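Long-range contact in orotidine 5'-phosphate decarboxylase (Sulfolobus solfataricus, PDB 4DBE), which probably catalyses the decarboxylation of orotidine 5'-monophosphate to UMP, the last step of de novo UMP biosynthesis, and works as a homodimer: residues 28-33 and 59-64. Numbering follows the deposited sequence.
Sequences GIKVGL and DFKLAD. With BMP (6-hydroxyuridine-5'-phosphate), chain C; BMP (6-hydroxyuridine-5'-phosphate), chain G.
Lys-30 and Asp-59 meet in a salt bridge, NZ to OD2 2.8 Å, the ammonium coming from the anti side of the carboxylate oxygen. The syn lone pair of Asp-59 OD2 takes Lys-61 NZ at 2.6 Å, so two lysines grip one oxygen. Both carry on to the inhibitor 6-hydroxyuridine-5'-phosphate: Lys-30 NZ donates to ribose O3' and Lys-61 NZ, probably the proton donor in catalysis, to base O1 (2.6 Å). The chain of Lys-30 runs extended over Asp-59 CB and then bends at chi3 (77°) and chi4 (63°), which brings NZ between carboxylate and ribose. Asp-59 OD1 closes an Asx turn by accepting from Lys-61 N, which, together with the two lysines, limits the carboxylate's rotation. These groups line the C-terminal mouth of a TIM barrel, on its neighbouring second and third parallel strands, 28-32 and 55-62. The two strands are tied by Asp-59 N to Val-31 O (2.8 Å) and by a water that joins Leu-33 N to Asp-59 O. Next to this backbone link, Leu-33 CD1 sits over the centre of the Phe-60 ring, 3.8 Å from its centroid, a CH-pi contact. Farther along, Asp-64 completes the second subunit's site: OD1 accepts from O2' of the inhibitor copy there, while Asp-64 OD2 salt-bridges Lys-61 of that subunit.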
loop_
_atom_site.group_PDB
_atom_site.type_symbol
_atom_site.label_atom_id
_atom_site.label_comp_id
_atom_site.label_asym_id
_atom_site.label_seq_id
_atom_site.Cartn_x
_atom_site.Cartn_y
_atom_site.Cartn_z
ATOM N N GLY A 28 -20.347 0.027 -8.291
ATOM C CA GLY A 28 -19.485 1.026 -7.681
ATOM C C GLY A 28 -18.247 1.374 -8.481
ATOM O O GLY A 28 -18.031 0.873 -9.584
ATOM N N ILE A 29 -17.427 2.243 -7.910
ATOM C CA ILE A 29 -16.159 2.623 -8.519
ATOM C C ILE A 29 -15.076 2.421 -7.483
ATOM O O ILE A 29 -15.209 2.862 -6.331
ATOM C CB ILE A 29 -16.188 4.103 -8.933
ATOM C CG1 ILE A 29 -17.292 4.312 -9.971
ATOM C CG2 ILE A 29 -14.821 4.534 -9.466
ATOM C CD1 ILE A 29 -17.525 5.774 -10.347
ATOM N N LYS A 30 -14.023 1.713 -7.866
ATOM C CA LYS A 30 -12.860 1.581 -7.002
ATOM C C LYS A 30 -11.809 2.584 -7.488
ATOM O O LYS A 30 -11.302 2.489 -8.609
ATOM C CB LYS A 30 -12.322 0.150 -7.038
ATOM C CG LYS A 30 -11.242 -0.127 -6.009
ATOM C CD LYS A 30 -10.827 -1.599 -6.010
ATOM C CE LYS A 30 -9.917 -1.970 -7.177
ATOM N NZ LYS A 30 -8.606 -1.231 -7.142
ATOM N N VAL A 31 -11.503 3.559 -6.642
ATOM C CA VAL A 31 -10.553 4.600 -7.002
ATOM C C VAL A 31 -9.146 4.137 -6.628
ATOM O O VAL A 31 -8.880 3.837 -5.477
ATOM C CB VAL A 31 -10.896 5.901 -6.270
ATOM C CG1 VAL A 31 -9.866 6.972 -6.578
ATOM C CG2 VAL A 31 -12.289 6.355 -6.657
ATOM N N GLY A 32 -8.258 4.071 -7.613
ATOM C CA GLY A 32 -6.930 3.528 -7.406
ATOM C C GLY A 32 -5.876 4.603 -7.233
ATOM O O GLY A 32 -6.097 5.767 -7.573
ATOM N N LEU A 33 -4.724 4.214 -6.685
ATOM C CA LEU A 33 -3.652 5.173 -6.431
ATOM C C LEU A 33 -3.129 5.870 -7.704
ATOM O O LEU A 33 -2.896 7.069 -7.693
ATOM C CB LEU A 33 -2.508 4.510 -5.644
ATOM C CG LEU A 33 -1.400 5.453 -5.168
ATOM C CD1 LEU A 33 -1.995 6.697 -4.440
ATOM C CD2 LEU A 33 -0.419 4.714 -4.277
ATOM N N ASP A 59 -8.986 2.613 -2.954
ATOM C CA ASP A 59 -8.094 1.471 -2.816
ATOM C C ASP A 59 -6.639 1.872 -2.963
ATOM O O ASP A 59 -6.099 1.908 -4.085
ATOM C CB ASP A 59 -8.445 0.354 -3.822
ATOM C CG ASP A 59 -7.491 -0.837 -3.731
ATOM O OD1 ASP A 59 -6.720 -0.907 -2.753
ATOM O OD2 ASP A 59 -7.511 -1.712 -4.622
ATOM N N PHE A 60 -6.015 2.188 -1.831
ATOM C CA PHE A 60 -4.568 2.393 -1.781
ATOM C C PHE A 60 -3.859 1.182 -1.142
ATOM O O PHE A 60 -2.689 1.265 -0.764
ATOM C CB PHE A 60 -4.207 3.688 -1.041
ATOM C CG PHE A 60 -4.695 4.959 -1.727
ATOM C CD1 PHE A 60 -5.310 4.920 -2.968
ATOM C CD2 PHE A 60 -4.526 6.189 -1.114
ATOM C CE1 PHE A 60 -5.760 6.090 -3.584
ATOM C CE2 PHE A 60 -4.970 7.371 -1.725
ATOM C CZ PHE A 60 -5.582 7.320 -2.958
ATOM N N LYS A 61 -4.564 0.053 -1.043
ATOM C CA LYS A 61 -3.942 -1.173 -0.522
ATOM C C LYS A 61 -3.238 -0.899 0.810
ATOM O O LYS A 61 -2.082 -1.301 1.027
ATOM C CB LYS A 61 -2.948 -1.750 -1.541
ATOM C CG LYS A 61 -3.555 -2.335 -2.819
ATOM C CD LYS A 61 -4.551 -3.474 -2.508
ATOM C CE LYS A 61 -4.921 -4.235 -3.784
ATOM N NZ LYS A 61 -5.552 -3.382 -4.841
ATOM N N LEU A 62 -3.951 -0.225 1.705
ATOM C CA LEU A 62 -3.376 0.245 2.963
ATOM C C LEU A 62 -2.649 -0.872 3.699
ATOM O O LEU A 62 -3.219 -1.944 3.942
ATOM C CB LEU A 62 -4.453 0.856 3.852
ATOM C CG LEU A 62 -5.196 2.039 3.237
ATOM C CD1 LEU A 62 -6.481 2.292 3.991
ATOM C CD2 LEU A 62 -4.294 3.282 3.216
ATOM N N ALA A 63 -1.390 -0.623 4.041
ATOM C CA ALA A 63 -0.541 -1.651 4.631
ATOM C C ALA A 63 0.606 -1.012 5.414
ATOM O O ALA A 63 1.786 -1.146 5.062
ATOM C CB ALA A 63 -0.007 -2.581 3.536
ATOM N N ASP A 64 0.250 -0.312 6.482
ATOM C CA ASP A 64 1.228 0.425 7.251
ATOM C C ASP A 64 0.845 0.346 8.731
ATOM O O ASP A 64 -0.105 -0.359 9.097
ATOM C CB ASP A 64 1.286 1.885 6.746
ATOM C CG ASP A 64 2.662 2.492 6.872
ATOM O OD1 ASP A 64 3.251 2.376 7.964
ATOM O OD2 ASP A 64 3.171 3.077 5.875
HETATM P P BMP C . -7.621 -5.082 -14.147
HETATM O OP1 BMP C . -6.881 -6.350 -14.103
HETATM O OP2 BMP C . -7.216 -3.989 -15.266
HETATM O OP3 BMP C . -9.152 -5.430 -14.437
HETATM O "O5'" BMP C . -7.617 -4.380 -12.709
HETATM C "C5'" BMP C . -7.811 -5.118 -11.513
HETATM C "C4'" BMP C . -7.986 -4.188 -10.328
HETATM O "O4'" BMP C . -8.135 -4.986 -9.124
HETATM C "C3'" BMP C . -6.813 -3.241 -10.070
HETATM O "O3'" BMP C . -7.287 -2.033 -9.481
HETATM C "C2'" BMP C . -5.992 -4.015 -9.042
HETATM O "O2'" BMP C . -5.170 -3.211 -8.232
HETATM C "C1'" BMP C . -7.091 -4.695 -8.221
HETATM N N1 BMP C . -6.674 -5.955 -7.581
HETATM C C2 BMP C . -6.144 -6.974 -8.291
HETATM O O2 BMP C . -5.969 -6.876 -9.490
HETATM N N3 BMP C . -5.769 -8.119 -7.683
HETATM C C4 BMP C . -5.939 -8.294 -6.352
HETATM O O4 BMP C . -5.602 -9.347 -5.819
HETATM C C5 BMP C . -6.511 -7.257 -5.590
HETATM C C6 BMP C . -6.878 -6.100 -6.233
HETATM O O1 BMP C . -7.437 -5.095 -5.547
HETATM P P BMP G . 7.326 7.592 13.058
HETATM O OP1 BMP G . 6.865 6.471 13.913
HETATM O OP2 BMP G . 6.573 8.980 13.150
HETATM O OP3 BMP G . 8.854 7.812 13.502
HETATM O "O5'" BMP G . 7.372 7.129 11.538
HETATM C "C5'" BMP G . 7.676 5.792 11.171
HETATM C "C4'" BMP G . 7.793 5.668 9.668
HETATM O "O4'" BMP G . 8.240 4.334 9.338
HETATM C "C3'" BMP G . 6.496 5.895 8.895
HETATM O "O3'" BMP G . 6.792 6.502 7.635
HETATM C "C2'" BMP G . 5.978 4.475 8.667
HETATM O "O2'" BMP G . 5.152 4.332 7.525
HETATM C "C1'" BMP G . 7.283 3.685 8.523
HETATM N N1 BMP G . 7.193 2.294 8.956
HETATM C C2 BMP G . 6.848 1.957 10.221
HETATM O O2 BMP G . 6.591 2.816 11.040
HETATM N N3 BMP G . 6.783 0.668 10.590
HETATM C C4 BMP G . 7.073 -0.317 9.718
HETATM O O4 BMP G . 7.005 -1.484 10.072
HETATM C C5 BMP G . 7.442 0.015 8.394
HETATM C C6 BMP G . 7.501 1.328 8.042
HETATM O O1 BMP G . 7.856 1.708 6.797
HETATM O O HOH W 1 -4.351 1.456 -6.062
#